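Local coordinates for protein Abbfa_003403 (Acinetobacter baumannii, PDB 4ZXH) that acts as a four-domain nonribosomal peptide synthetase, probably activating an amino acid, loading it onto a phosphopantetheine arm, condensing it and releasing the product, at residues A[733-738]-A[754-759]; A[476-481]-A[644-649]; A[12-17]-A[84-89]; A[98-103]-A[131-136]. All coordinates share one frame; numbering follows the deposited sequence.

Contact 1: A[733-738]-A[754-759]; sequences AGLTAL and GKVGCL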
# COMPACT_ATOMS: atom_id res chain seq x y z
N ALA A 733 -0.11 -6.92 36.97
CA ALA A 733 -1.07 -7.91 36.48
C ALA A 733 -2.41 -7.83 37.20
O ALA A 733 -3.38 -8.49 36.82
CB ALA A 733 -0.48 -9.32 36.60
N GLY A 734 -2.47 -7.00 38.24
CA GLY A 734 -3.71 -6.77 38.96
C GLY A 734 -4.35 -5.45 38.60
O GLY A 734 -5.41 -5.09 39.14
N LEU A 735 -3.72 -4.72 37.69
CA LEU A 735 -4.21 -3.40 37.29
C LEU A 735 -5.25 -3.47 36.17
O LEU A 735 -5.04 -4.11 35.14
CB LEU A 735 -3.04 -2.52 36.85
CG LEU A 735 -3.42 -1.16 36.27
CD1 LEU A 735 -3.78 -0.19 37.38
CD2 LEU A 735 -2.30 -0.60 35.41
N THR A 736 -6.37 -2.79 36.38
CA THR A 736 -7.36 -2.62 35.34
C THR A 736 -7.14 -1.28 34.65
O THR A 736 -7.21 -0.23 35.28
CB THR A 736 -8.79 -2.70 35.88
OG1 THR A 736 -9.09 -4.05 36.24
CG2 THR A 736 -9.77 -2.22 34.83
N ALA A 737 -6.86 -1.32 33.35
CA ALA A 737 -6.56 -0.11 32.59
C ALA A 737 -7.73 0.36 31.72
O ALA A 737 -8.50 -0.44 31.18
CB ALA A 737 -5.33 -0.34 31.72
N LEU A 738 -7.85 1.67 31.59
CA LEU A 738 -8.82 2.23 30.68
C LEU A 738 -8.08 3.16 29.75
O LEU A 738 -7.24 3.96 30.18
CB LEU A 738 -9.93 2.98 31.43
CG LEU A 738 -10.90 2.11 32.22
CD1 LEU A 738 -10.34 1.82 33.60
CD2 LEU A 738 -12.25 2.78 32.33
N GLY A 754 0.17 -7.00 27.47
CA GLY A 754 1.19 -7.73 28.20
C GLY A 754 1.68 -7.03 29.46
O GLY A 754 2.51 -7.57 30.18
N LYS A 755 1.15 -5.84 29.72
CA LYS A 755 1.57 -5.07 30.89
C LYS A 755 0.48 -4.92 31.95
O LYS A 755 0.78 -4.62 33.10
CB LYS A 755 2.07 -3.69 30.47
CG LYS A 755 3.40 -3.72 29.72
CD LYS A 755 4.56 -4.09 30.63
CE LYS A 755 5.86 -4.20 29.85
NZ LYS A 755 6.25 -2.90 29.22
N VAL A 756 -0.78 -5.12 31.56
CA VAL A 756 -1.91 -4.97 32.49
C VAL A 756 -2.81 -6.22 32.54
O VAL A 756 -2.75 -7.09 31.66
CB VAL A 756 -2.77 -3.75 32.13
CG1 VAL A 756 -1.95 -2.47 32.20
CG2 VAL A 756 -3.39 -3.91 30.75
N GLY A 757 -3.66 -6.27 33.57
CA GLY A 757 -4.52 -7.42 33.80
C GLY A 757 -5.86 -7.38 33.08
O GLY A 757 -6.48 -8.41 32.86
N CYS A 758 -6.29 -6.18 32.72
CA CYS A 758 -7.54 -5.97 31.99
C CYS A 758 -7.49 -4.62 31.27
O CYS A 758 -7.13 -3.60 31.87
CB CYS A 758 -8.74 -6.04 32.94
SG CYS A 758 -10.38 -5.87 32.17
N LEU A 759 -7.84 -4.61 29.99
CA LEU A 759 -7.82 -3.38 29.20
C LEU A 759 -9.21 -3.04 28.65
O LEU A 759 -9.83 -3.86 27.97
CB LEU A 759 -6.81 -3.51 28.05
CG LEU A 759 -6.56 -2.30 27.15
CD1 LEU A 759 -6.16 -1.06 27.95
CD2 LEU A 759 -5.50 -2.63 26.12

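Contact 2: A[476-481]-A[644-649]; sequences TDYAQH and IINFLL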
# COMPACT_ATOMS: atom_id res chain seq x y z
N THR A 476 -32.24 0.17 32.30
CA THR A 476 -32.21 0.16 33.76
C THR A 476 -32.76 1.47 34.32
O THR A 476 -32.96 2.44 33.58
CB THR A 476 -30.78 -0.02 34.31
OG1 THR A 476 -30.08 1.23 34.24
CG2 THR A 476 -29.99 -1.09 33.53
N ASP A 477 -32.96 1.51 35.64
CA ASP A 477 -33.39 2.72 36.33
C ASP A 477 -32.22 3.53 36.92
O ASP A 477 -32.42 4.31 37.85
CB ASP A 477 -34.38 2.38 37.45
CG ASP A 477 -33.74 1.58 38.60
OD1 ASP A 477 -32.66 0.98 38.40
OD2 ASP A 477 -34.33 1.57 39.71
N TYR A 478 -31.02 3.34 36.37
CA TYR A 478 -29.82 3.96 36.92
C TYR A 478 -29.91 5.48 37.00
O TYR A 478 -29.42 6.09 37.94
CB TYR A 478 -28.59 3.59 36.09
CG TYR A 478 -28.10 2.17 36.20
CD1 TYR A 478 -28.63 1.29 37.15
CD2 TYR A 478 -27.08 1.70 35.37
CE1 TYR A 478 -28.15 -0.03 37.24
CE2 TYR A 478 -26.60 0.40 35.46
CZ TYR A 478 -27.14 -0.47 36.40
OH TYR A 478 -26.65 -1.76 36.48
N ALA A 479 -30.53 6.10 36.01
CA ALA A 479 -30.60 7.56 35.97
C ALA A 479 -31.50 8.14 37.07
O ALA A 479 -31.59 9.35 37.22
CB ALA A 479 -31.06 8.03 34.61
N GLN A 480 -32.17 7.28 37.83
CA GLN A 480 -33.08 7.74 38.87
C GLN A 480 -32.47 7.58 40.25
O GLN A 480 -33.06 7.98 41.26
CB GLN A 480 -34.41 6.99 38.80
CG GLN A 480 -35.10 7.11 37.48
CD GLN A 480 -36.48 6.51 37.52
OE1 GLN A 480 -36.73 5.54 38.23
NE2 GLN A 480 -37.40 7.11 36.77
N HIS A 481 -31.28 6.99 40.29
CA HIS A 481 -30.53 6.82 41.53
C HIS A 481 -29.95 8.12 42.07
O HIS A 481 -29.92 9.15 41.39
CB HIS A 481 -29.40 5.82 41.32
CG HIS A 481 -29.82 4.40 41.43
ND1 HIS A 481 -30.78 3.84 40.61
CD2 HIS A 481 -29.40 3.40 42.24
CE1 HIS A 481 -30.94 2.57 40.91
NE2 HIS A 481 -30.11 2.27 41.90
N ILE A 644 -24.85 11.55 34.90
CA ILE A 644 -23.65 11.18 35.64
C ILE A 644 -23.84 9.87 36.38
O ILE A 644 -23.01 8.97 36.26
CB ILE A 644 -23.26 12.28 36.66
CG1 ILE A 644 -22.85 13.55 35.93
CG2 ILE A 644 -22.10 11.82 37.57
CD1 ILE A 644 -22.36 14.60 36.83
N ILE A 645 -24.93 9.75 37.12
CA ILE A 645 -25.12 8.58 37.96
C ILE A 645 -25.39 7.35 37.06
O ILE A 645 -24.91 6.25 37.34
CB ILE A 645 -26.25 8.82 39.02
CG1 ILE A 645 -26.39 7.61 39.95
CG2 ILE A 645 -27.59 9.24 38.39
CD1 ILE A 645 -25.19 7.44 40.86
N ASN A 646 -26.12 7.54 35.96
CA ASN A 646 -26.26 6.50 34.96
C ASN A 646 -24.91 6.00 34.46
O ASN A 646 -24.68 4.80 34.35
CB ASN A 646 -27.07 7.00 33.76
CG ASN A 646 -27.23 5.94 32.69
OD1 ASN A 646 -27.99 4.98 32.85
ND2 ASN A 646 -26.48 6.09 31.62
N PHE A 647 -24.02 6.94 34.15
CA PHE A 647 -22.68 6.61 33.70
C PHE A 647 -21.90 5.82 34.75
O PHE A 647 -21.38 4.75 34.46
CB PHE A 647 -21.93 7.88 33.33
CG PHE A 647 -20.44 7.70 33.24
CD1 PHE A 647 -19.88 7.01 32.18
CD2 PHE A 647 -19.60 8.24 34.20
CE1 PHE A 647 -18.51 6.85 32.09
CE2 PHE A 647 -18.23 8.08 34.12
CZ PHE A 647 -17.69 7.38 33.07
N LEU A 648 -21.82 6.38 35.95
CA LEU A 648 -21.03 5.80 37.03
C LEU A 648 -21.47 4.38 37.36
O LEU A 648 -20.63 3.49 37.48
CB LEU A 648 -21.12 6.68 38.28
CG LEU A 648 -20.29 7.95 38.12
CD1 LEU A 648 -20.55 8.95 39.22
CD2 LEU A 648 -18.82 7.57 38.06
N LEU A 649 -22.78 4.18 37.49
CA LEU A 649 -23.30 2.84 37.79
C LEU A 649 -23.01 1.86 36.67
O LEU A 649 -22.68 0.70 36.91
CB LEU A 649 -24.81 2.89 38.06
CG LEU A 649 -25.26 3.55 39.36
CD1 LEU A 649 -26.76 3.46 39.50
CD2 LEU A 649 -24.56 2.89 40.55

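Contact 3: A[12-17]-A[84-89]; sequences EVLSRH and QLIWDR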
# COMPACT_ATOMS: atom_id res chain seq x y z
N GLU A 12 11.17 -32.18 -29.68
CA GLU A 12 11.82 -31.11 -30.42
C GLU A 12 10.81 -29.99 -30.70
O GLU A 12 9.60 -30.21 -30.69
CB GLU A 12 12.41 -31.63 -31.74
CG GLU A 12 13.57 -32.65 -31.63
CD GLU A 12 14.81 -32.12 -30.90
OE1 GLU A 12 15.18 -30.94 -31.10
OE2 GLU A 12 15.44 -32.89 -30.14
N VAL A 13 11.29 -28.78 -30.95
CA VAL A 13 10.43 -27.66 -31.28
C VAL A 13 10.04 -27.69 -32.76
O VAL A 13 10.91 -27.75 -33.63
CB VAL A 13 11.12 -26.31 -30.94
CG1 VAL A 13 10.27 -25.13 -31.37
CG2 VAL A 13 11.41 -26.22 -29.46
N LEU A 14 8.75 -27.67 -33.05
CA LEU A 14 8.28 -27.66 -34.44
C LEU A 14 8.32 -26.26 -35.05
O LEU A 14 8.83 -26.09 -36.16
CB LEU A 14 6.86 -28.21 -34.54
CG LEU A 14 6.67 -29.72 -34.56
CD1 LEU A 14 5.19 -30.06 -34.67
CD2 LEU A 14 7.43 -30.31 -35.71
N SER A 15 7.77 -25.27 -34.35
CA SER A 15 7.78 -23.89 -34.83
C SER A 15 7.70 -22.85 -33.70
O SER A 15 7.25 -23.15 -32.59
CB SER A 15 6.63 -23.66 -35.83
OG SER A 15 5.37 -23.95 -35.25
N ARG A 16 8.13 -21.62 -34.01
CA ARG A 16 8.14 -20.50 -33.07
C ARG A 16 7.17 -19.39 -33.47
O ARG A 16 7.18 -18.95 -34.61
CB ARG A 16 9.55 -19.91 -32.96
CG ARG A 16 10.60 -20.94 -32.56
CD ARG A 16 11.93 -20.31 -32.12
NE ARG A 16 12.74 -21.30 -31.43
CZ ARG A 16 12.88 -21.36 -30.11
NH1 ARG A 16 12.29 -20.44 -29.35
NH2 ARG A 16 13.62 -22.32 -29.54
N HIS A 17 6.34 -18.94 -32.54
CA HIS A 17 5.41 -17.85 -32.85
C HIS A 17 5.36 -16.77 -31.77
O HIS A 17 5.94 -16.92 -30.69
CB HIS A 17 4.02 -18.42 -33.08
CG HIS A 17 4.01 -19.58 -34.02
ND1 HIS A 17 4.07 -19.42 -35.39
CD2 HIS A 17 4.02 -20.91 -33.79
CE1 HIS A 17 4.08 -20.61 -35.97
NE2 HIS A 17 4.05 -21.53 -35.02
N GLN A 84 5.48 -18.27 -28.31
CA GLN A 84 4.77 -19.55 -28.20
C GLN A 84 5.53 -20.58 -29.00
O GLN A 84 5.79 -20.38 -30.20
CB GLN A 84 3.35 -19.47 -28.76
CG GLN A 84 2.36 -18.77 -27.91
CD GLN A 84 0.98 -18.76 -28.54
OE1 GLN A 84 0.03 -19.30 -27.97
NE2 GLN A 84 0.85 -18.14 -29.71
N LEU A 85 5.88 -21.69 -28.38
CA LEU A 85 6.49 -22.78 -29.12
C LEU A 85 5.50 -23.95 -29.27
O LEU A 85 4.88 -24.37 -28.29
CB LEU A 85 7.76 -23.26 -28.42
CG LEU A 85 8.84 -22.26 -28.00
CD1 LEU A 85 10.05 -23.00 -27.46
CD2 LEU A 85 9.24 -21.32 -29.15
N ILE A 86 5.35 -24.46 -30.49
CA ILE A 86 4.64 -25.72 -30.69
C ILE A 86 5.62 -26.89 -30.69
O ILE A 86 6.39 -27.06 -31.63
CB ILE A 86 3.83 -25.73 -32.00
CG1 ILE A 86 2.68 -24.72 -31.95
CG2 ILE A 86 3.26 -27.11 -32.23
CD1 ILE A 86 2.06 -24.44 -33.30
N TRP A 87 5.60 -27.68 -29.62
CA TRP A 87 6.44 -28.88 -29.53
C TRP A 87 5.84 -30.02 -30.34
O TRP A 87 4.63 -30.15 -30.41
CB TRP A 87 6.58 -29.30 -28.07
CG TRP A 87 7.28 -28.30 -27.23
CD1 TRP A 87 6.72 -27.25 -26.57
CD2 TRP A 87 8.68 -28.24 -26.97
NE1 TRP A 87 7.70 -26.54 -25.91
CE2 TRP A 87 8.91 -27.13 -26.15
CE3 TRP A 87 9.77 -29.03 -27.36
CZ2 TRP A 87 10.18 -26.79 -25.69
CZ3 TRP A 87 11.03 -28.68 -26.92
CH2 TRP A 87 11.23 -27.57 -26.09
N ASP A 88 6.68 -30.85 -30.95
CA ASP A 88 6.16 -31.98 -31.72
C ASP A 88 5.41 -32.96 -30.82
O ASP A 88 4.51 -33.67 -31.27
CB ASP A 88 7.29 -32.71 -32.46
CG ASP A 88 8.28 -33.38 -31.51
OD1 ASP A 88 8.36 -32.98 -30.33
OD2 ASP A 88 9.00 -34.30 -31.97
N ARG A 89 5.78 -32.98 -29.55
CA ARG A 89 5.12 -33.86 -28.58
C ARG A 89 5.40 -33.42 -27.15
O ARG A 89 6.43 -32.85 -26.85
CB ARG A 89 5.57 -35.30 -28.78
CG ARG A 89 6.98 -35.54 -28.37
CD ARG A 89 7.38 -36.97 -28.63
NE ARG A 89 7.34 -37.35 -30.05
CZ ARG A 89 8.39 -37.28 -30.88
NH1 ARG A 89 9.56 -36.81 -30.45
NH2 ARG A 89 8.26 -37.66 -32.15

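Contact 4: A[98-103]-A[131-136]; sequences DARHIE and CYECGQ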
# COMPACT_ATOMS: atom_id res chain seq x y z
N ASP A 98 -5.62 -42.31 -5.09
CA ASP A 98 -6.67 -43.14 -4.49
C ASP A 98 -7.49 -42.26 -3.53
O ASP A 98 -6.94 -41.70 -2.60
CB ASP A 98 -6.05 -44.36 -3.77
CG ASP A 98 -7.11 -45.35 -3.24
OD1 ASP A 98 -8.31 -45.02 -3.23
OD2 ASP A 98 -6.73 -46.48 -2.84
N ALA A 99 -8.79 -42.13 -3.76
CA ALA A 99 -9.62 -41.35 -2.83
C ALA A 99 -10.71 -42.20 -2.19
O ALA A 99 -11.67 -41.67 -1.63
CB ALA A 99 -10.24 -40.17 -3.54
N ARG A 100 -10.57 -43.52 -2.24
CA ARG A 100 -11.57 -44.39 -1.65
C ARG A 100 -11.74 -44.18 -0.14
O ARG A 100 -12.81 -44.46 0.41
CB ARG A 100 -11.21 -45.85 -1.94
CG ARG A 100 -11.50 -46.25 -3.38
CD ARG A 100 -11.09 -47.66 -3.68
NE ARG A 100 -9.65 -47.81 -3.84
CZ ARG A 100 -9.06 -48.95 -4.21
NH1 ARG A 100 -9.81 -50.02 -4.45
NH2 ARG A 100 -7.74 -49.01 -4.34
N HIS A 101 -10.73 -43.63 0.52
CA HIS A 101 -10.73 -43.51 1.98
C HIS A 101 -11.10 -42.11 2.47
O HIS A 101 -11.05 -41.84 3.66
CB HIS A 101 -9.36 -43.93 2.52
CG HIS A 101 -8.96 -45.32 2.11
ND1 HIS A 101 -9.46 -46.46 2.72
CD2 HIS A 101 -8.16 -45.76 1.11
CE1 HIS A 101 -8.96 -47.53 2.13
NE2 HIS A 101 -8.17 -47.13 1.15
N ILE A 102 -11.54 -41.25 1.55
CA ILE A 102 -11.77 -39.83 1.83
C ILE A 102 -13.26 -39.43 1.82
O ILE A 102 -13.97 -39.76 0.89
CB ILE A 102 -11.02 -38.97 0.79
CG1 ILE A 102 -9.51 -39.12 1.00
CG2 ILE A 102 -11.43 -37.51 0.85
CD1 ILE A 102 -8.68 -38.43 -0.06
N GLU A 103 -13.71 -38.71 2.85
CA GLU A 103 -15.09 -38.23 2.90
C GLU A 103 -15.36 -37.16 1.82
O GLU A 103 -14.44 -36.47 1.40
CB GLU A 103 -15.41 -37.65 4.29
CG GLU A 103 -15.62 -38.71 5.38
N CYS A 131 -6.84 -37.24 -11.58
CA CYS A 131 -7.81 -38.32 -11.43
C CYS A 131 -7.87 -38.90 -10.03
O CYS A 131 -6.86 -39.02 -9.36
CB CYS A 131 -7.52 -39.46 -12.40
SG CYS A 131 -7.28 -38.92 -14.07
N TYR A 132 -9.07 -39.28 -9.60
CA TYR A 132 -9.27 -39.83 -8.27
C TYR A 132 -10.21 -41.01 -8.33
O TYR A 132 -11.31 -40.89 -8.85
CB TYR A 132 -9.83 -38.77 -7.35
CG TYR A 132 -9.06 -37.49 -7.33
CD1 TYR A 132 -8.08 -37.25 -6.38
CD2 TYR A 132 -9.32 -36.50 -8.26
CE1 TYR A 132 -7.37 -36.06 -6.36
CE2 TYR A 132 -8.63 -35.31 -8.25
CZ TYR A 132 -7.67 -35.09 -7.31
OH TYR A 132 -6.99 -33.91 -7.33
N GLU A 133 -9.78 -42.14 -7.79
CA GLU A 133 -10.62 -43.31 -7.67
C GLU A 133 -11.49 -43.20 -6.41
O GLU A 133 -10.97 -43.02 -5.31
CB GLU A 133 -9.76 -44.58 -7.66
CG GLU A 133 -10.53 -45.91 -7.61
CD GLU A 133 -9.62 -47.13 -7.73
OE1 GLU A 133 -8.38 -46.98 -7.62
OE2 GLU A 133 -10.15 -48.25 -7.92
N CYS A 134 -12.81 -43.32 -6.56
CA CYS A 134 -13.74 -43.18 -5.43
C CYS A 134 -14.41 -44.48 -5.00
O CYS A 134 -15.07 -44.52 -3.96
CB CYS A 134 -14.84 -42.18 -5.79
SG CYS A 134 -14.17 -40.63 -6.27
N GLY A 135 -14.26 -45.51 -5.82
CA GLY A 135 -14.90 -46.80 -5.59
C GLY A 135 -14.72 -47.60 -6.86
O GLY A 135 -14.07 -47.11 -7.79
N GLN A 136 -15.28 -48.80 -6.94
CA GLN A 136 -15.02 -49.58 -8.14
C GLN A 136 -15.70 -48.93 -9.34
O GLN A 136 -16.91 -48.67 -9.33
CB GLN A 136 -15.44 -51.03 -8.00
CG GLN A 136 -14.85 -51.86 -9.13
CD GLN A 136 -15.33 -53.30 -9.16
OE1 GLN A 136 -16.23 -53.68 -8.41
NE2 GLN A 136 -14.73 -54.10 -10.04

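Contact 1: A[733-738]-A[754-759]
The side chain of V756 meets L735 and A737 of the neighbouring strand atom by atom. Its CB lies 3.8 Å from the carbonyl oxygen of L735. From there CG1, anti to its own carbonyl carbon (chi1 -60°), reaches obliquely to CD2 of L735 at 3.7 Å and also brushes the methyl CB of A737. CG2, tucked between the backbone N and the carbonyl carbon, comes 4.2 Å from that same A737 CB. L735 meets the valine with its CG anti to the backbone N, and A737 CB is shared, since CD1 of L759 touches it at 3.9 Å. L735, V756, A737 and L759 thus form one buried apolar patch.

On the backbone, 735-738 and 758-759 run as parallel strands, pairing T736 with C758 and A737 with L759. The amide of A737 donates a nearly straight bond to the C758 carbonyl oxygen, N to O 2.7 Å. At the other end L735 O takes two donors, the amide N of G757 at 3.0 Å and, weakly, that of C758. The chain turns a corner at G757, where these two successive amides meet the one oxygen. On the other side of the sheet from A737, OG1 of T736 lies alongside CB of C758.

The pair forms the two strands of a beta-alpha-beta unit linked by helix 746-753, within the large mixed sheet of the adenylation domain. Strand 713-716 flanks 735-740 on its other edge, W721 of helix 718-725 packs on A737, and W729 touches both L735 and V756.

Contact 2: A[476-481]-A[644-649]
The carbonyl oxygen of D477 is held by two donors: the backbone N of Q480 at 3.0 Å and ND1 of H481 at 3.2 Å. The histidine bond comes from above the carbonyl plane, yet the oxygen lies close to the plane of the imidazole, which helps set the rotation of the ring. With that edge tied down, one face of the ring is turned to the helix 641-655.

There CD1 of L649 sits over the H481 face, 4.0 Å from the ring centroid, the two side chains crossing at about a right angle. The same leucine serves a second ring. Its CB lies over one face of Y478, 3.9 Å from the centroid and 18° off the normal. These two are CH-pi contacts, whereas L649 CD1 against CD1 of Y478 is plain apolar packing; one leucine so touches both rings.

The chain carrying these rings begins with an ST turn at T476, whose OG1 accepts from the backbone N of Y478 at 3.1 Å, and goes on as a short 3-10 segment, 478-480. OG1 also lies over the Y478 face opposite L649. This stretch leads toward helix 483-494 and docks on helix 641-655 of the adenylation domain.

One turn back along that helix, I645 packs its CG1 on CB of H481 (3.8 Å) and its CG2 on the carbonyl oxygen of Y478. N646 has CG anti to its backbone N, bringing OD1 to 3.6 Å from CB of Y478. Its amide is satisfied elsewhere, OD1 by N791 and ND2 by the carbonyl of A790, while Y478 OH bonds to D653.

Contact 3: A[12-17]-A[84-89]
With chi1 176° V13 has CG2 anti to its own carbonyl carbon, and W87, with CG likewise anti to its carbonyl carbon, turns its indole by chi2 88° under that methyl. CG2 therefore sits over the six-membered ring, 3.7 Å from its centroid, a CH-pi contact. Between these two residues and the next pair along lies a classic beta bulge: L14 and S15 both face I86 in an otherwise antiparallel pairing of strands 13-17 and 84-87, part of a three-stranded sheet of the condensation domain.

The bulge shows in the bonds. L14 N gives to I86 O at 2.8 Å, whereas I86 N gives to the oxygen of S15. Beyond it H17 and Q84 form a regular hydrogen-bonded pair, each amide donating to the other's carbonyl. At the far end D88 N points almost straight at E12 O (3.0 Å), and E12 N returns to the D88 carboxylate, reaching OD1 from above its plane.

On the face carrying S15, H17 and I86, the serine OG and H17 NE2 are hydrogen-bonded at 2.8 Å, both beside CD1 of I86, while H17 ND1 bonds to D185. On the other face, the extended R16 lies alongside L85, its NH1 taken by E83 in a salt bridge. There CD2 of L85 lies over one face of the R16 guanidinium, nearest to NH1.

Contact 4: A[98-103]-A[131-136]
The charged groups form a network of D98, R100 and E133. Within 98-103, D98 has CG anti to its backbone N, and R100 bends at chi3 to grip it side-on, NE to OD1 at 3.2 Å and NH2 to OD2 at 3.1 Å. Across the contact E133, extended beyond CG, stacks its carboxylate flat on the guanidinium, the planes 11° apart. No N-H points at it: R100 NH2 to E133 OE1 is a long 3.9 Å salt bridge of charges alone. R100 thus meets D98 at its edge and E133 over its face, and would be expected to ease the repulsion between the two acids.

One backbone hydrogen bond crosses: A99 N donates to E133 O at 2.8 Å, in the carbonyl plane, where D98 pairs in parallel with E133.

Apolar contact is small: A99 CB meets Y132 CB at 4.1 Å, CG of R100 rests on the C134-G135 peptide, and L107 of helix 104-115 packs on A99.

D98 OD1 also accepts R100 N at 2.9 Å through its anti lone pair, an Asx turn; with the type I turn A99 to I102 it carries the chain from edge strand 94-98 into helix 104-115 of the condensation domain.

In the fold
Along the chain the order is contact 3, contact 4, contact 2, contact 1, each closing before the next opens. Contacts 3 and 4 both belong to the condensation domain but to different sheets, the three-stranded one with 13-18 and the six-stranded one with 94-98 and 127-135; their centres are about 37 Å apart. Contacts 1 and 2 lie in the adenylation part, about 26 Å between centres, with nearest atoms about 7 Å apart. Contacts 2 and 3 are about 83 Å apart between centres, on opposite sides of the chain's centre. The four contacts do not touch one another; they lie in the condensation and adenylation parts of one multidomain chain.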